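Local coordinates for protein 3'-5'-exonuclease (Saccharomyces cerevisiae, PDB 3E2V) that probably cuts double-stranded DNA as an endonuclease and trims it from the 3' end as a magnesium-dependent exonuclease of the TatD family, at residues K13-L19 with H51-V57; L43-A47 with R356-C360; G59-S65 with I87-C93; L185-L190 with Y242-R248. All coordinates share one frame; numbering follows the deposited sequence.

Overall arrangement
All four contacts are largely buried, but they differ in depth and in chemistry. Contacts 1 and 3 lie nearest the middle of the chain, each with its centre about 11 Å from the chain centre, and both use the parallel barrel strands or the loops that leave them, with main-chain hydrogen bonds prominent. Contact 2 touches contact 1 directly, Pro-359 packing on Asp-16 and Leu-19, and helix 40-49 leads on into strand 52-57; its core is a salt-bridge network. Contact 4 is farthest out, its centre about 19 Å from that of the chain, and joins a helix end to a partly exposed loop through aromatic packing and an arginine grip.

Contact 1 (K13-L19 with H51-V57); sequences KYYDIGL and HVKNALV
Asn-54 lays its CB over the ring of Tyr-15, 3.4 Å from the ring centroid and directly on the normal, a CH-pi contact. The Tyr-15 side chain can be followed outward from there. Its CB leaves the strand with CG anti to the backbone N (chi1 -163°), which turns the ring across the neighbouring strand; CG, the CD and CE atoms and CZ all lie 3.7 Å from Asn-54 CB, CE1 also comes 3.8 Å from Asn-54 OD1, and OH ends in a hydrogen bond to the carbonyl of Gly-393. The ring and amide planes are 36° apart. Beneath this pair runs the parallel ladder of strands 14-16 and 52-57, the first two strands of the TIM barrel found in metallo-dependent hydrolases. Tyr-14 N donates to His-51 O and Lys-53 N to Tyr-14 O, then Asp-16 N to Asn-54 O and Leu-56 N to Asp-16 O (2.8 Å). The pairing slips by one residue between Tyr-14 and Tyr-15, a beta bulge, and again between Asp-16 and Leu-19. At this second bulge Asp-16 OD1 accepts from Gly-18 N (2.9 Å), an Asx turn, while OD2 is held by Thr-302. Leu-19 N rejoins the ladder at Leu-56 O, and Leu-19 CD2 packs on Ala-55 CB at 3.7 Å. Gly-18 lies close to the magnesium-binding residues His-253 and Asp-303.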
loop_
_atom_site.group_PDB
_atom_site.type_symbol
_atom_site.label_atom_id
_atom_site.label_comp_id
_atom_site.label_asym_id
_atom_site.label_seq_id
_atom_site.Cartn_x
_atom_site.Cartn_y
_atom_site.Cartn_z
ATOM N N LYS A 13 12.515 -9.686 -12.197
ATOM C CA LYS A 13 12.614 -8.574 -11.244
ATOM C C LYS A 13 11.229 -8.266 -10.700
ATOM O O LYS A 13 10.292 -8.063 -11.465
ATOM C CB LYS A 13 13.197 -7.318 -11.906
ATOM C CG LYS A 13 14.573 -7.496 -12.555
ATOM C CD LYS A 13 14.976 -6.208 -13.255
ATOM C CE LYS A 13 16.094 -6.440 -14.277
ATOM N NZ LYS A 13 16.320 -5.221 -15.114
ATOM N N TYR A 14 11.105 -8.224 -9.372
ATOM C CA TYR A 14 9.826 -7.864 -8.718
ATOM C C TYR A 14 9.953 -6.587 -7.903
ATOM O O TYR A 14 11.010 -6.288 -7.347
ATOM C CB TYR A 14 9.352 -8.985 -7.782
ATOM C CG TYR A 14 9.248 -10.353 -8.411
ATOM C CD1 TYR A 14 8.203 -10.658 -9.298
ATOM C CD2 TYR A 14 10.151 -11.358 -8.081
ATOM C CE1 TYR A 14 8.100 -11.916 -9.873
ATOM C CE2 TYR A 14 10.053 -12.645 -8.652
ATOM C CZ TYR A 14 9.034 -12.908 -9.551
ATOM O OH TYR A 14 8.928 -14.171 -10.095
ATOM N N TYR A 15 8.841 -5.854 -7.824
ATOM C CA TYR A 15 8.771 -4.598 -7.104
ATOM C C TYR A 15 7.509 -4.679 -6.259
ATOM O O TYR A 15 6.387 -4.510 -6.773
ATOM C CB TYR A 15 8.680 -3.456 -8.110
ATOM C CG TYR A 15 8.990 -2.066 -7.624
ATOM C CD1 TYR A 15 9.695 -1.209 -8.463
ATOM C CD2 TYR A 15 8.539 -1.572 -6.391
ATOM C CE1 TYR A 15 9.975 0.080 -8.096
ATOM C CE2 TYR A 15 8.843 -0.245 -5.992
ATOM C CZ TYR A 15 9.558 0.561 -6.887
ATOM O OH TYR A 15 9.899 1.861 -6.597
ATOM N N ASP A 16 7.686 -4.976 -4.966
ATOM C CA ASP A 16 6.534 -5.172 -4.076
ATOM C C ASP A 16 6.014 -3.812 -3.650
ATOM O O ASP A 16 6.687 -3.108 -2.897
ATOM C CB ASP A 16 6.961 -5.997 -2.856
ATOM C CG ASP A 16 5.796 -6.422 -1.966
ATOM O OD1 ASP A 16 4.660 -5.896 -2.100
ATOM O OD2 ASP A 16 6.041 -7.309 -1.106
ATOM N N ILE A 17 4.836 -3.424 -4.137
ATOM C CA ILE A 17 4.302 -2.082 -3.804
ATOM C C ILE A 17 3.588 -2.044 -2.466
ATOM O O ILE A 17 3.129 -0.979 -2.059
ATOM C CB ILE A 17 3.379 -1.500 -4.917
ATOM C CG1 ILE A 17 2.045 -2.245 -4.998
ATOM C CG2 ILE A 17 4.115 -1.537 -6.253
ATOM C CD1 ILE A 17 0.924 -1.455 -5.691
ATOM N N GLY A 18 3.549 -3.186 -1.770
ATOM C CA GLY A 18 2.788 -3.290 -0.529
ATOM C C GLY A 18 3.503 -4.064 0.550
ATOM O O GLY A 18 3.069 -5.154 0.940
ATOM N N LEU A 19 4.594 -3.508 1.053
ATOM C CA LEU A 19 5.325 -4.169 2.100
ATOM C C LEU A 19 5.096 -3.458 3.444
ATOM O O LEU A 19 5.519 -2.315 3.637
ATOM C CB LEU A 19 6.813 -4.213 1.733
ATOM C CG LEU A 19 7.772 -4.803 2.780
ATOM C CD1 LEU A 19 7.316 -6.183 3.234
ATOM C CD2 LEU A 19 9.165 -4.906 2.213
ATOM N N HIS A 51 14.420 -12.548 -6.145
ATOM C CA HIS A 51 14.400 -11.590 -7.262
ATOM C C HIS A 51 13.613 -10.317 -7.009
ATOM O O HIS A 51 13.341 -9.565 -7.949
ATOM C CB HIS A 51 13.930 -12.260 -8.561
ATOM C CG HIS A 51 14.531 -13.617 -8.782
ATOM N ND1 HIS A 51 15.888 -13.814 -8.946
ATOM C CD2 HIS A 51 13.959 -14.844 -8.826
ATOM C CE1 HIS A 51 16.125 -15.107 -9.085
ATOM N NE2 HIS A 51 14.976 -15.754 -9.021
ATOM N N VAL A 52 13.282 -10.065 -5.746
ATOM C CA VAL A 52 12.663 -8.792 -5.384
ATOM C C VAL A 52 13.752 -7.734 -5.319
ATOM O O VAL A 52 14.699 -7.842 -4.529
ATOM C CB VAL A 52 11.854 -8.869 -4.070
ATOM C CG1 VAL A 52 11.017 -7.590 -3.880
ATOM C CG2 VAL A 52 10.961 -10.104 -4.071
ATOM N N LYS A 53 13.610 -6.707 -6.154
ATOM C CA LYS A 53 14.618 -5.675 -6.263
ATOM C C LYS A 53 14.284 -4.444 -5.435
ATOM O O LYS A 53 15.174 -3.801 -4.883
ATOM C CB LYS A 53 14.814 -5.268 -7.727
ATOM C CG LYS A 53 15.097 -6.425 -8.661
ATOM C CD LYS A 53 16.384 -7.173 -8.311
ATOM C CE LYS A 53 16.528 -8.387 -9.203
ATOM N NZ LYS A 53 17.769 -9.145 -8.865
ATOM N N ASN A 54 13.004 -4.085 -5.380
ATOM C CA ASN A 54 12.569 -2.842 -4.741
ATOM C C ASN A 54 11.292 -3.150 -3.973
ATOM O O ASN A 54 10.581 -4.104 -4.324
ATOM C CB ASN A 54 12.191 -1.781 -5.790
ATOM C CG ASN A 54 13.378 -1.140 -6.475
ATOM O OD1 ASN A 54 13.469 0.095 -6.521
ATOM N ND2 ASN A 54 14.252 -1.940 -7.039
ATOM N N ALA A 55 11.004 -2.363 -2.930
ATOM C CA ALA A 55 9.705 -2.472 -2.271
ATOM C C ALA A 55 9.297 -1.121 -1.744
ATOM O O ALA A 55 10.144 -0.282 -1.432
ATOM C CB ALA A 55 9.739 -3.498 -1.145
ATOM N N LEU A 56 7.984 -0.918 -1.666
ATOM C CA LEU A 56 7.419 0.287 -1.103
ATOM C C LEU A 56 6.871 -0.048 0.282
ATOM O O LEU A 56 5.970 -0.897 0.411
ATOM C CB LEU A 56 6.302 0.806 -2.023
ATOM C CG LEU A 56 5.642 2.130 -1.626
ATOM C CD1 LEU A 56 6.629 3.294 -1.791
ATOM C CD2 LEU A 56 4.423 2.365 -2.521
ATOM N N VAL A 57 7.426 0.605 1.305
ATOM C CA VAL A 57 7.022 0.387 2.697
ATOM C C VAL A 57 5.853 1.307 3.017
ATOM O O VAL A 57 5.938 2.501 2.813
ATOM C CB VAL A 57 8.216 0.648 3.654
ATOM C CG1 VAL A 57 7.823 0.518 5.127
ATOM C CG2 VAL A 57 9.352 -0.317 3.335
#

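Contact 2 (L43-A47 with R356-C360); sequences LLERA and RNEPC
Arg-46 and Glu-358 form the charged part of the contact. A bend at chi3 (-73°) brings the guanidinium side-on to the carboxylate: Arg-46 NE donates to Glu-358 OE1 at 2.7 Å, nearly straight (176°) and in the guanidinium plane, using the syn lone pair, while Arg-46 NH2 reaches Glu-358 OE2 at 2.9 Å, tilted from both planes. Arg-356 NH2 donates to the same Glu-358 OE2 at 3.1 Å from its anti side, well out of the carboxylate plane, so three donors from two arginines converge on one carboxylate; both arginines also pair with Asp-39, so two carboxylates serve the two guanidinium groups. A glutamine in place of Glu-358 would probably leave the two guanidinium groups without one of their shared negative charges and weaken the side-on grip.

One water adds a polar bridge, donating to Leu-43 O and Glu-358 OE1 and accepting from Cys-360 N. The apolar part lies alongside. Leu-43 splits its methyls: CD1 slides past the Glu-358 chain, 3.6 Å from CD, and CD2 meets Pro-359 CG, also at 3.6 Å. Ala-47 CB touches the same proline carbon, and Cys-360 CB rests 3.6 Å from Ala-47 CA.

The contact thus joins helix 40-49, which leads into barrel strand 52-57, to the loop between strand 351-353 and helix 362-373. Met-352 of strand 351-353 packs on Arg-46, Glu-358 and Cys-360.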
loop_
_atom_site.group_PDB
_atom_site.type_symbol
_atom_site.label_atom_id
_atom_site.label_comp_id
_atom_site.label_asym_id
_atom_site.label_seq_id
_atom_site.Cartn_x
_atom_site.Cartn_y
_atom_site.Cartn_z
ATOM N N LEU A 43 14.817 -11.225 6.303
ATOM C CA LEU A 43 13.642 -11.155 5.470
ATOM C C LEU A 43 13.967 -10.497 4.127
ATOM O O LEU A 43 13.528 -10.968 3.068
ATOM C CB LEU A 43 12.550 -10.356 6.183
ATOM C CG LEU A 43 11.261 -10.164 5.403
ATOM C CD1 LEU A 43 10.070 -10.584 6.225
ATOM C CD2 LEU A 43 11.154 -8.742 4.883
ATOM N N LEU A 44 14.715 -9.401 4.173
ATOM C CA LEU A 44 15.071 -8.695 2.947
ATOM C C LEU A 44 16.044 -9.512 2.107
ATOM O O LEU A 44 15.950 -9.489 0.880
ATOM C CB LEU A 44 15.598 -7.289 3.266
ATOM C CG LEU A 44 14.545 -6.343 3.876
ATOM C CD1 LEU A 44 15.190 -5.112 4.519
ATOM C CD2 LEU A 44 13.460 -5.917 2.866
ATOM N N GLU A 45 16.946 -10.233 2.760
ATOM C CA GLU A 45 17.842 -11.166 2.067
ATOM C C GLU A 45 17.064 -12.271 1.345
ATOM O O GLU A 45 17.384 -12.618 0.195
ATOM C CB GLU A 45 18.882 -11.737 3.047
ATOM C CG GLU A 45 19.829 -10.655 3.558
ATOM C CD GLU A 45 20.768 -11.091 4.682
ATOM O OE1 GLU A 45 20.623 -12.209 5.219
ATOM O OE2 GLU A 45 21.666 -10.284 5.014
ATOM N N ARG A 46 16.034 -12.819 1.991
ATOM C CA ARG A 46 15.172 -13.827 1.356
ATOM C C ARG A 46 14.482 -13.242 0.124
ATOM O O ARG A 46 14.417 -13.890 -0.931
ATOM C CB ARG A 46 14.120 -14.374 2.321
ATOM C CG ARG A 46 14.702 -15.258 3.405
ATOM C CD ARG A 46 13.623 -15.930 4.199
ATOM N NE ARG A 46 12.879 -15.057 5.123
ATOM C CZ ARG A 46 13.301 -14.720 6.339
ATOM N NH1 ARG A 46 14.516 -15.084 6.769
ATOM N NH2 ARG A 46 12.526 -13.967 7.114
ATOM N N ALA A 47 13.962 -12.021 0.254
ATOM C CA ALA A 47 13.294 -11.383 -0.873
ATOM C C ALA A 47 14.250 -11.167 -2.059
ATOM O O ALA A 47 13.899 -11.424 -3.210
ATOM C CB ALA A 47 12.651 -10.057 -0.421
ATOM N N ARG A 356 3.151 -16.090 8.522
ATOM C CA ARG A 356 3.625 -14.717 8.328
ATOM C C ARG A 356 4.097 -14.579 6.885
ATOM O O ARG A 356 5.139 -15.129 6.493
ATOM C CB ARG A 356 4.768 -14.372 9.298
ATOM C CG ARG A 356 5.255 -12.921 9.207
ATOM C CD ARG A 356 6.451 -12.682 10.115
ATOM N NE ARG A 356 7.678 -13.250 9.545
ATOM C CZ ARG A 356 8.919 -13.022 9.982
ATOM N NH1 ARG A 356 9.155 -12.225 11.028
ATOM N NH2 ARG A 356 9.948 -13.603 9.357
ATOM N N ASN A 357 3.331 -13.838 6.085
ATOM C CA ASN A 357 3.714 -13.666 4.685
ATOM C C ASN A 357 4.948 -12.771 4.552
ATOM O O ASN A 357 5.271 -12.008 5.469
ATOM C CB ASN A 357 2.527 -13.140 3.873
ATOM C CG ASN A 357 2.698 -13.355 2.388
ATOM O OD1 ASN A 357 3.510 -14.182 1.947
ATOM N ND2 ASN A 357 1.947 -12.592 1.603
ATOM N N GLU A 358 5.657 -12.886 3.426
ATOM C CA GLU A 358 6.873 -12.118 3.202
ATOM C C GLU A 358 6.969 -11.598 1.776
ATOM O O GLU A 358 6.363 -12.184 0.868
ATOM C CB GLU A 358 8.116 -12.968 3.480
ATOM C CG GLU A 358 8.208 -13.509 4.897
ATOM C CD GLU A 358 9.604 -14.013 5.243
ATOM O OE1 GLU A 358 10.492 -13.978 4.369
ATOM O OE2 GLU A 358 9.807 -14.475 6.392
ATOM N N PRO A 359 7.757 -10.528 1.568
ATOM C CA PRO A 359 7.958 -10.034 0.190
ATOM C C PRO A 359 8.602 -11.060 -0.756
ATOM O O PRO A 359 8.426 -10.950 -1.984
ATOM C CB PRO A 359 8.854 -8.794 0.378
ATOM C CG PRO A 359 9.490 -8.977 1.738
ATOM C CD PRO A 359 8.454 -9.691 2.571
ATOM N N CYS A 360 9.317 -12.059 -0.234
ATOM C CA CYS A 360 9.877 -13.074 -1.132
ATOM C C CYS A 360 8.808 -13.895 -1.829
ATOM O O CYS A 360 9.119 -14.703 -2.723
ATOM C CB CYS A 360 10.858 -14.022 -0.427
ATOM S SG CYS A 360 10.144 -15.085 0.853
HETATM O O HOH W 1 11.100 -12.213 2.293
#

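Contact 3 (G59-S65 with I87-C93); sequences GSSIAES and IGVHPCC
Ser-60 O takes the nearly straight bond from His-90 N (2.8 Å, 175°), although the donor stands well above the carbonyl plane. Cys-93 CB also packs on this oxygen, and the CB atoms of Ser-60 and His-90 meet at 3.7 Å. On the helix side, Ser-65 OG makes the second cross-link: it accepts from Gly-88 N (3.2 Å, 166°) and donates to Ser-61 O (2.7 Å). That carbonyl also accepts from Ser-65 N, the two donors reaching it from opposite faces of its plane. Chi1 of Ser-65, -67°, sets OG beside its own backbone N, where it spans helix and loop. With an alanine here, Gly-88 N would probably be left without this acceptor and Ser-61 O without one of its two donors. Ser-61 is the N-cap of helix 62-75, its OG accepting from Glu-64 N, and Ile-62 N is satisfied by Glu-96.

In the loop, His-90 ND1 accepts from Cys-92 N at 2.8 Å, within the ring plane, which helps to set the rotation of the imidazole. Next to it, Cys-92 and Cys-93 form a vicinal disulfide. Apolar packing is slight: Ile-62 CG1 lies 3.9 Å from Val-89 CG2. The loops following strands 52-57 and 82-87 meet here at the C-terminal mouth of the barrel, where TIM-barrel active sites lie; His-90 packs against Glu-161, a magnesium ligand of this protein that holds no metal in this model.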
loop_
_atom_site.group_PDB
_atom_site.type_symbol
_atom_site.label_atom_id
_atom_site.label_comp_id
_atom_site.label_asym_id
_atom_site.label_seq_id
_atom_site.Cartn_x
_atom_site.Cartn_y
_atom_site.Cartn_z
ATOM N N GLY A 59 3.089 3.489 5.005
ATOM C CA GLY A 59 2.838 4.302 6.206
ATOM C C GLY A 59 1.333 4.514 6.319
ATOM O O GLY A 59 0.674 4.778 5.296
ATOM N N SER A 60 0.773 4.391 7.524
ATOM C CA SER A 60 -0.695 4.460 7.707
ATOM C C SER A 60 -1.193 5.514 8.703
ATOM O O SER A 60 -2.398 5.653 8.928
ATOM C CB SER A 60 -1.247 3.085 8.091
ATOM O OG SER A 60 -0.745 2.689 9.366
ATOM N N SER A 61 -0.260 6.221 9.332
ATOM C CA SER A 61 -0.584 7.341 10.219
ATOM C C SER A 61 0.627 8.258 10.265
ATOM O O SER A 61 1.676 7.950 9.670
ATOM C CB SER A 61 -0.949 6.845 11.616
ATOM O OG SER A 61 0.197 6.296 12.248
ATOM N N ILE A 62 0.511 9.396 10.941
ATOM C CA ILE A 62 1.688 10.246 11.077
ATOM C C ILE A 62 2.780 9.455 11.814
ATOM O O ILE A 62 3.920 9.350 11.336
ATOM C CB ILE A 62 1.385 11.622 11.733
ATOM C CG1 ILE A 62 0.437 12.425 10.830
ATOM C CG2 ILE A 62 2.685 12.382 11.911
ATOM C CD1 ILE A 62 -0.136 13.742 11.446
ATOM N N ALA A 63 2.427 8.852 12.946
ATOM C CA ALA A 63 3.413 8.085 13.716
ATOM C C ALA A 63 3.989 6.914 12.929
ATOM O O ALA A 63 5.213 6.684 12.934
ATOM C CB ALA A 63 2.821 7.603 15.026
ATOM N N GLU A 64 3.127 6.183 12.227
ATOM C CA GLU A 64 3.585 5.043 11.450
ATOM C C GLU A 64 4.421 5.462 10.251
ATOM O O GLU A 64 5.355 4.760 9.863
ATOM C CB GLU A 64 2.403 4.180 10.997
ATOM C CG GLU A 64 1.979 3.171 12.040
ATOM C CD GLU A 64 2.945 2.000 12.127
ATOM O OE1 GLU A 64 3.080 1.250 11.133
ATOM O OE2 GLU A 64 3.579 1.831 13.193
ATOM N N SER A 65 4.091 6.614 9.669
ATOM C CA SER A 65 4.885 7.137 8.568
ATOM C C SER A 65 6.272 7.500 9.075
ATOM O O SER A 65 7.270 7.230 8.406
ATOM C CB SER A 65 4.211 8.351 7.927
ATOM O OG SER A 65 3.004 7.972 7.286
ATOM N N ILE A 87 3.958 8.303 2.914
ATOM C CA ILE A 87 3.538 9.130 4.056
ATOM C C ILE A 87 2.072 9.476 3.877
ATOM O O ILE A 87 1.666 9.964 2.826
ATOM C CB ILE A 87 4.331 10.442 4.147
ATOM C CG1 ILE A 87 5.831 10.158 4.320
ATOM C CG2 ILE A 87 3.778 11.318 5.297
ATOM C CD1 ILE A 87 6.704 11.422 4.285
ATOM N N GLY A 88 1.288 9.227 4.910
ATOM C CA GLY A 88 -0.153 9.491 4.846
ATOM C C GLY A 88 -0.875 8.912 6.034
ATOM O O GLY A 88 -0.280 8.203 6.834
ATOM N N VAL A 89 -2.159 9.242 6.155
ATOM C CA VAL A 89 -2.995 8.715 7.247
ATOM C C VAL A 89 -4.169 7.930 6.676
ATOM O O VAL A 89 -4.982 8.473 5.934
ATOM C CB VAL A 89 -3.508 9.830 8.191
ATOM C CG1 VAL A 89 -4.263 9.243 9.374
ATOM C CG2 VAL A 89 -2.340 10.655 8.690
ATOM N N HIS A 90 -4.210 6.649 7.012
ATOM C CA HIS A 90 -5.167 5.663 6.508
ATOM C C HIS A 90 -6.510 5.898 7.199
ATOM O O HIS A 90 -6.550 6.441 8.301
ATOM C CB HIS A 90 -4.537 4.317 6.897
ATOM C CG HIS A 90 -5.284 3.085 6.515
ATOM N ND1 HIS A 90 -6.466 2.703 7.106
ATOM C CD2 HIS A 90 -4.923 2.060 5.709
ATOM C CE1 HIS A 90 -6.837 1.525 6.634
ATOM N NE2 HIS A 90 -5.907 1.105 5.798
ATOM N N PRO A 91 -7.618 5.512 6.547
ATOM C CA PRO A 91 -8.920 5.661 7.197
ATOM C C PRO A 91 -9.002 5.032 8.610
ATOM O O PRO A 91 -9.784 5.544 9.432
ATOM C CB PRO A 91 -9.894 5.003 6.197
ATOM C CG PRO A 91 -9.007 4.196 5.267
ATOM C CD PRO A 91 -7.745 4.986 5.175
ATOM N N CYS A 92 -8.195 4.003 8.911
ATOM C CA CYS A 92 -8.073 3.401 10.269
ATOM C C CYS A 92 -7.822 4.451 11.320
ATOM O O CYS A 92 -8.168 4.289 12.491
ATOM C CB CYS A 92 -6.852 2.442 10.380
ATOM S SG CYS A 92 -5.171 3.212 10.076
ATOM N N CYS A 93 -7.145 5.512 10.907
ATOM C CA CYS A 93 -6.345 6.278 11.837
ATOM C C CYS A 93 -6.631 7.760 11.775
ATOM O O CYS A 93 -5.915 8.557 12.397
ATOM C CB CYS A 93 -4.872 5.983 11.548
ATOM S SG CYS A 93 -4.449 4.181 11.783
#

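Contact 4 (L185-L190 with Y242-R248); sequences LKISCL and YKFHPDR
Tyr-242 lies across Lys-186, whose CG sits over the ring centre, 3.8 Å from the centroid, in a CH-pi contact. Cys-189 CB comes to the edge of the Tyr-242 ring instead, 3.8 Å from CD1, and Leu-190 CD2 approaches the hydroxyl. With SG anti to the carbonyl carbon (chi1 -63°), the Cys-189 sulfur is carried to the edge of the Phe-244 ring, 4.0 Å from CD1, while Leu-185 CD2 touches CZ from another point of the rim. This joins the last part of helix 174-187 and the turn after it, on the outside of the TIM barrel, to the loop that leads into barrel strand 250-252; Phe-217 of helix 207-219 meets the Phe-244 ring as well. Farther out, Arg-248 grips Ser-188 end-on. Arg-248 NH2 donates to Ser-188 O and Arg-248 NH1 to Ser-188 OG, both at 3.0 Å, with each acceptor tilted from the guanidinium plane. Ser-188 OG in turn donates to Leu-185 O (2.7 Å), and Arg-248 NE is held by Tyr-197 O. The amine of Lys-186 forms salt bridges with Asp-223 and Glu-183.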
loop_
_atom_site.group_PDB
_atom_site.type_symbol
_atom_site.label_atom_id
_atom_site.label_comp_id
_atom_site.label_asym_id
_atom_site.label_seq_id
_atom_site.Cartn_x
_atom_site.Cartn_y
_atom_site.Cartn_z
ATOM N N LEU A 185 -5.984 14.666 0.181
ATOM C CA LEU A 185 -5.883 14.868 -1.253
ATOM C C LEU A 185 -5.535 16.321 -1.565
ATOM O O LEU A 185 -4.735 16.588 -2.449
ATOM C CB LEU A 185 -7.165 14.440 -1.970
ATOM C CG LEU A 185 -7.421 12.932 -1.991
ATOM C CD1 LEU A 185 -8.812 12.690 -2.530
ATOM C CD2 LEU A 185 -6.356 12.180 -2.818
ATOM N N LYS A 186 -6.129 17.249 -0.827
ATOM C CA LYS A 186 -5.814 18.660 -1.060
ATOM C C LYS A 186 -4.342 18.947 -0.771
ATOM O O LYS A 186 -3.648 19.587 -1.558
ATOM C CB LYS A 186 -6.696 19.555 -0.203
ATOM C CG LYS A 186 -8.155 19.623 -0.632
ATOM C CD LYS A 186 -8.941 20.455 0.379
ATOM C CE LYS A 186 -10.428 20.478 0.058
ATOM N NZ LYS A 186 -11.188 21.161 1.172
ATOM N N ILE A 187 -3.866 18.460 0.361
ATOM C CA ILE A 187 -2.460 18.641 0.730
ATOM C C ILE A 187 -1.535 18.106 -0.349
ATOM O O ILE A 187 -0.531 18.732 -0.677
ATOM C CB ILE A 187 -2.148 17.980 2.103
ATOM C CG1 ILE A 187 -2.629 18.888 3.234
ATOM C CG2 ILE A 187 -0.656 17.633 2.239
ATOM C CD1 ILE A 187 -2.599 18.186 4.573
ATOM N N SER A 188 -1.902 16.973 -0.940
ATOM C CA SER A 188 -1.071 16.326 -1.957
ATOM C C SER A 188 -0.978 17.146 -3.251
ATOM O O SER A 188 -0.204 16.810 -4.148
ATOM C CB SER A 188 -1.619 14.932 -2.274
ATOM O OG SER A 188 -2.710 14.988 -3.184
ATOM N N CYS A 189 -1.830 18.171 -3.347
ATOM C CA CYS A 189 -1.873 19.103 -4.496
ATOM C C CYS A 189 -1.321 20.497 -4.198
ATOM O O CYS A 189 -1.315 21.364 -5.085
ATOM C CB CYS A 189 -3.321 19.269 -5.021
ATOM S SG CYS A 189 -4.076 17.770 -5.673
ATOM N N LEU A 190 -0.863 20.720 -2.965
ATOM C CA LEU A 190 -0.596 22.096 -2.494
ATOM C C LEU A 190 0.599 22.788 -3.115
ATOM O O LEU A 190 0.676 24.030 -3.125
ATOM C CB LEU A 190 -0.448 22.135 -0.980
ATOM C CG LEU A 190 -1.742 22.395 -0.213
ATOM C CD1 LEU A 190 -1.432 22.579 1.255
ATOM C CD2 LEU A 190 -2.550 23.594 -0.735
ATOM N N TYR A 242 -8.263 22.889 -7.078
ATOM C CA TYR A 242 -7.590 21.599 -6.906
ATOM C C TYR A 242 -7.868 20.701 -8.109
ATOM O O TYR A 242 -9.026 20.405 -8.400
ATOM C CB TYR A 242 -8.102 20.903 -5.653
ATOM C CG TYR A 242 -7.630 21.562 -4.376
ATOM C CD1 TYR A 242 -6.379 21.260 -3.849
ATOM C CD2 TYR A 242 -8.421 22.501 -3.718
ATOM C CE1 TYR A 242 -5.921 21.859 -2.691
ATOM C CE2 TYR A 242 -7.976 23.110 -2.555
ATOM C CZ TYR A 242 -6.725 22.777 -2.047
ATOM O OH TYR A 242 -6.270 23.364 -0.892
ATOM N N LYS A 243 -6.808 20.244 -8.776
ATOM C CA LYS A 243 -6.950 19.266 -9.856
ATOM C C LYS A 243 -5.694 18.417 -9.939
ATOM O O LYS A 243 -4.593 18.958 -9.931
ATOM C CB LYS A 243 -7.207 19.957 -11.224
ATOM C CG LYS A 243 -7.523 18.977 -12.337
ATOM C CD LYS A 243 -7.714 19.674 -13.680
ATOM C CE LYS A 243 -8.146 18.641 -14.721
ATOM N NZ LYS A 243 -8.202 19.230 -16.105
ATOM N N PHE A 244 -5.849 17.099 -10.046
ATOM C CA PHE A 244 -4.675 16.257 -10.228
ATOM C C PHE A 244 -3.918 16.620 -11.506
ATOM O O PHE A 244 -4.509 16.868 -12.566
ATOM C CB PHE A 244 -5.050 14.785 -10.331
ATOM C CG PHE A 244 -5.621 14.172 -9.079
ATOM C CD1 PHE A 244 -5.241 14.575 -7.792
ATOM C CD2 PHE A 244 -6.492 13.106 -9.207
ATOM C CE1 PHE A 244 -5.786 13.941 -6.645
ATOM C CE2 PHE A 244 -7.027 12.467 -8.073
ATOM C CZ PHE A 244 -6.661 12.881 -6.791
ATOM N N HIS A 245 -2.593 16.617 -11.403
ATOM C CA HIS A 245 -1.753 16.714 -12.582
ATOM C C HIS A 245 -2.137 15.632 -13.599
ATOM O O HIS A 245 -2.453 14.510 -13.200
ATOM C CB HIS A 245 -0.296 16.522 -12.164
ATOM C CG HIS A 245 0.687 16.872 -13.236
ATOM N ND1 HIS A 245 1.025 16.002 -14.247
ATOM C CD2 HIS A 245 1.413 17.998 -13.452
ATOM C CE1 HIS A 245 1.904 16.577 -15.050
ATOM N NE2 HIS A 245 2.157 17.787 -14.589
ATOM N N PRO A 246 -2.126 15.943 -14.912
ATOM C CA PRO A 246 -2.587 14.939 -15.866
ATOM C C PRO A 246 -1.724 13.676 -15.901
ATOM O O PRO A 246 -2.193 12.651 -16.393
ATOM C CB PRO A 246 -2.539 15.683 -17.217
ATOM C CG PRO A 246 -1.559 16.765 -17.015
ATOM C CD PRO A 246 -1.739 17.201 -15.588
ATOM N N ASP A 247 -0.499 13.748 -15.380
ATOM C CA ASP A 247 0.371 12.568 -15.309
ATOM C C ASP A 247 0.453 11.913 -13.924
ATOM O O ASP A 247 1.180 10.937 -13.747
ATOM C CB ASP A 247 1.775 12.888 -15.831
ATOM C CG ASP A 247 1.770 13.382 -17.280
ATOM O OD1 ASP A 247 1.006 12.844 -18.111
ATOM O OD2 ASP A 247 2.562 14.304 -17.584
ATOM N N ARG A 248 -0.284 12.431 -12.945
ATOM C CA ARG A 248 -0.259 11.818 -11.610
ATOM C C ARG A 248 -0.885 10.423 -11.644
ATOM O O ARG A 248 -1.980 10.216 -12.197
ATOM C CB ARG A 248 -0.975 12.708 -10.580
ATOM C CG ARG A 248 -1.469 11.973 -9.336
ATOM C CD ARG A 248 -1.910 12.968 -8.280
ATOM N NE ARG A 248 -0.852 13.192 -7.300
ATOM C CZ ARG A 248 -0.977 13.998 -6.252
ATOM N NH1 ARG A 248 -2.081 14.715 -6.077
ATOM N NH2 ARG A 248 0.003 14.097 -5.367
#